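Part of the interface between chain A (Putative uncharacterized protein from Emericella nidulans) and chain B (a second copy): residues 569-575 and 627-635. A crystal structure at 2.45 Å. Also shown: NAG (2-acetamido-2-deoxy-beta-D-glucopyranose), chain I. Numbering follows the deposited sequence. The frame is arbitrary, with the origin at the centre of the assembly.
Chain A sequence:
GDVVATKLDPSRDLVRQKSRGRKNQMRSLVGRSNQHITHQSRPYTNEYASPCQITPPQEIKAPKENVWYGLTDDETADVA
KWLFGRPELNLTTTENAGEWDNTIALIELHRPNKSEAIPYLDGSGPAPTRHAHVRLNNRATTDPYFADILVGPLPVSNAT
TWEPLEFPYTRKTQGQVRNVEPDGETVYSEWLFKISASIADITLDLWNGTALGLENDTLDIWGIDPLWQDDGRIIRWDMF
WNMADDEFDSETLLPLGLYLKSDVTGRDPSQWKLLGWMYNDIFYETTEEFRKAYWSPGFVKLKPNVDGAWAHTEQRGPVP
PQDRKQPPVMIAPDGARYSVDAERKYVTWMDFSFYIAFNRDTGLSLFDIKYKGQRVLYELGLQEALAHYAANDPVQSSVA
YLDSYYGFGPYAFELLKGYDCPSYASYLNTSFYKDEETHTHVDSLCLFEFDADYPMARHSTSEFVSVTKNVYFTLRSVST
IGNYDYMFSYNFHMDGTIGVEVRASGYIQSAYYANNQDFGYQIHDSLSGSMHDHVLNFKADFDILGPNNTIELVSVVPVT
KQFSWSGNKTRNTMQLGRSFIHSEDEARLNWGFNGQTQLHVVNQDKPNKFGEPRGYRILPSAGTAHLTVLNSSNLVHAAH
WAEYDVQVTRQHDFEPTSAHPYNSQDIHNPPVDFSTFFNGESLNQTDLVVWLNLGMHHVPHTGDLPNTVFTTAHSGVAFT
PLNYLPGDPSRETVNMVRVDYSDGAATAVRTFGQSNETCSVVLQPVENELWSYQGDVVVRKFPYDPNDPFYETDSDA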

# COMPACT_ATOMS: atom_id res chain seq x y z
N LYS A 569 24.74 -28.57 19.16
CA LYS A 569 24.77 -27.12 19.01
C LYS A 569 23.35 -26.62 18.72
O LYS A 569 22.51 -27.37 18.23
N THR A 570 23.09 -25.35 19.04
CA THR A 570 21.82 -24.72 18.69
C THR A 570 22.06 -23.53 17.76
O THR A 570 23.15 -22.97 17.70
N ARG A 571 21.02 -23.17 17.02
CA ARG A 571 21.10 -22.07 16.08
C ARG A 571 19.95 -21.10 16.29
O ARG A 571 18.82 -21.50 16.53
N ASN A 572 20.27 -19.81 16.21
CA ASN A 572 19.27 -18.77 16.30
C ASN A 572 18.65 -18.58 14.92
O ASN A 572 19.30 -18.11 13.99
N THR A 573 17.38 -18.98 14.82
CA THR A 573 16.69 -19.10 13.55
C THR A 573 15.26 -18.59 13.73
O THR A 573 15.03 -17.68 14.53
N MET A 574 14.32 -19.13 12.97
CA MET A 574 12.90 -18.80 13.12
C MET A 574 12.05 -19.97 12.67
O MET A 574 12.57 -20.93 12.11
N GLN A 575 10.75 -19.87 12.89
CA GLN A 575 9.85 -21.01 12.79
C GLN A 575 8.44 -20.53 12.50
O GLN A 575 8.11 -19.36 12.73
N LEU B 627 14.12 -8.07 10.04
CA LEU B 627 14.49 -9.48 10.23
C LEU B 627 13.88 -10.05 11.50
O LEU B 627 14.01 -9.46 12.57
N THR B 628 13.21 -11.19 11.37
CA THR B 628 12.56 -11.88 12.49
C THR B 628 13.60 -12.45 13.43
O THR B 628 13.51 -12.28 14.65
N VAL B 629 14.60 -13.11 12.85
CA VAL B 629 15.61 -13.84 13.61
C VAL B 629 16.40 -12.90 14.51
O VAL B 629 16.89 -11.87 14.06
N LEU B 630 16.49 -13.25 15.79
CA LEU B 630 17.23 -12.48 16.77
C LEU B 630 18.62 -13.10 16.93
O LEU B 630 18.74 -14.31 17.06
N ASN B 631 19.66 -12.27 16.90
CA ASN B 631 21.04 -12.74 16.98
C ASN B 631 21.32 -13.92 16.02
O ASN B 631 21.87 -14.94 16.43
N SER B 632 20.95 -13.75 14.76
CA SER B 632 21.09 -14.81 13.76
C SER B 632 22.45 -15.51 13.82
O SER B 632 23.49 -14.86 13.84
N SER B 633 22.42 -16.84 13.84
CA SER B 633 23.64 -17.65 13.75
C SER B 633 24.23 -17.59 12.34
O SER B 633 25.44 -17.73 12.18
N ASN B 634 23.39 -17.40 11.33
CA ASN B 634 23.86 -17.28 9.95
C ASN B 634 24.66 -16.00 9.71
O ASN B 634 25.69 -16.00 9.02
N LEU B 635 24.16 -14.90 10.27
CA LEU B 635 24.66 -13.57 9.95
C LEU B 635 25.79 -13.15 10.86
O LEU B 635 26.76 -12.54 10.41

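What holds the centre of this contact? Asn A572, which gives up more surface than any other residue here, points its CA-to-CB bond toward chain B and takes the m rotamer. That places its amide beside the backbone at Asn B631, where ND2 of Asn A572 donates a hydrogen bond to O of Asn B631 at 2.8 Å. Its CB rests 3.4 Å from O of Leu B630.

How does Ser B633 answer it? Its CA-to-CB bond also points toward the other stretch, and the m rotamer presents OG to the strand backbone. N of Asn A572 donates to OG of Ser B633 at 2.8 Å; N of Ser B633 returns a weak hydrogen bond to O of Asn A572 at 3.4 Å. The same carbonyl accepts from water 1, 2.6 Å from O of Asn A572, and this water in turn accepts from N of Asn B634 at 3.0 Å, bridging the chains.

What do Val B629 and Met A574 touch? Val B629, a t rotamer with its CA-to-CB bond toward chain A, packs CG1 against the carbonyl of Asn A572, 3.2 Å from its O, and makes an apolar contact through CG2, 3.9 Å from SD of Met A574. The CA-to-CB bond of Met A574 also points toward the other stretch; its p, t, t chain extends SD to 3.7 Å from CB of Thr B628. Thr A573, between Asn A572 and Met A574 on the strand, turns its CA-to-CB bond away.

How do Arg A571 and the sugar join the contact? The CA-to-CB bond of Arg A571 points sideways, but the end of its side chain comes nearer, bringing NH1 3.3 Å from CB of Ser B633 and 2.9 Å from OD1 of Asn B634, the latter at too poor an angle for a hydrogen bond. Asn B631, a t rotamer, carries the sugar: its ND2 is bonded to C1 of NAG at 1.4 Å, and O5 of NAG lies 3.7 Å from ND2 of Asn A572.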

# COMPACT_ATOMS: atom_id res chain seq x y z
CB LYS A 569 25.71 -26.71 17.88
CG LYS A 569 27.20 -26.95 18.15
CD LYS A 569 28.07 -26.34 17.04
CE LYS A 569 29.48 -25.98 17.51
NZ LYS A 569 30.16 -24.98 16.61
CB THR A 570 21.02 -24.25 19.94
OG1 THR A 570 21.70 -23.17 20.58
CG2 THR A 570 20.85 -25.39 20.93
CB ARG A 571 21.12 -22.58 14.64
CG ARG A 571 22.43 -23.25 14.29
CD ARG A 571 22.66 -23.35 12.79
NE ARG A 571 24.07 -23.14 12.49
CZ ARG A 571 24.59 -22.04 11.93
NH1 ARG A 571 23.83 -21.02 11.55
NH2 ARG A 571 25.91 -21.98 11.73
CB ASN A 572 19.89 -17.48 16.83
CG ASN A 572 20.55 -17.67 18.19
OD1 ASN A 572 20.14 -18.52 18.98
ND2 ASN A 572 21.59 -16.88 18.46
CB THR A 573 16.73 -20.58 13.05
OG1 THR A 573 15.98 -20.72 11.84
CG2 THR A 573 16.17 -21.52 14.10
CB MET A 574 12.54 -17.53 12.33
CG MET A 574 12.70 -17.62 10.81
SD MET A 574 12.34 -16.04 10.00
CE MET A 574 12.82 -16.37 8.30
CB GLN A 575 9.88 -21.75 14.12
CG GLN A 575 9.20 -23.09 14.17
CD GLN A 575 9.19 -23.67 15.57
OE1 GLN A 575 8.12 -23.90 16.15
NE2 GLN A 575 10.38 -23.90 16.13
CB LEU B 627 16.01 -9.64 10.24
CG LEU B 627 16.63 -11.03 10.47
CD1 LEU B 627 16.21 -12.02 9.39
CD2 LEU B 627 18.15 -10.92 10.53
CB THR B 628 11.69 -13.05 11.99
OG1 THR B 628 10.69 -12.57 11.08
CG2 THR B 628 11.02 -13.79 13.16
CB VAL B 629 16.60 -14.59 12.67
CG1 VAL B 629 17.53 -15.49 13.47
CG2 VAL B 629 15.84 -15.40 11.62
CB LEU B 630 16.51 -12.49 18.12
CG LEU B 630 15.08 -11.96 18.16
CD1 LEU B 630 14.46 -12.23 19.53
CD2 LEU B 630 15.04 -10.47 17.82
CB ASN B 631 21.37 -13.13 18.42
CG ASN B 631 22.86 -13.40 18.63
OD1 ASN B 631 23.70 -13.00 17.82
ND2 ASN B 631 23.19 -14.08 19.73
CB SER B 632 20.87 -14.25 12.35
OG SER B 632 21.30 -15.16 11.36
CB SER B 633 23.35 -19.10 14.14
OG SER B 633 22.95 -19.21 15.50
CB ASN B 634 22.69 -17.28 8.97
CG ASN B 634 21.99 -18.61 8.88
OD1 ASN B 634 22.44 -19.61 9.44
ND2 ASN B 634 20.87 -18.62 8.17
CB LEU B 635 23.54 -12.54 10.04
CG LEU B 635 22.53 -12.54 8.90
CD1 LEU B 635 21.53 -11.42 9.11
CD2 LEU B 635 23.23 -12.40 7.57
C1 NAG I . 24.56 -14.41 20.06
C2 NAG I . 24.95 -13.72 21.37
C3 NAG I . 26.33 -14.17 21.85
C4 NAG I . 26.47 -15.70 21.79
C5 NAG I . 26.01 -16.25 20.44
C6 NAG I . 26.06 -17.78 20.38
C7 NAG I . 24.02 -11.47 21.77
C8 NAG I . 24.15 -10.01 21.46
N2 NAG I . 24.92 -12.27 21.19
O3 NAG I . 26.55 -13.71 23.17
O4 NAG I . 27.81 -16.07 22.04
O5 NAG I . 24.68 -15.82 20.19
O6 NAG I . 24.76 -18.33 20.23
O7 NAG I . 23.12 -11.87 22.52
O HOH W 1 20.51 -18.29 11.67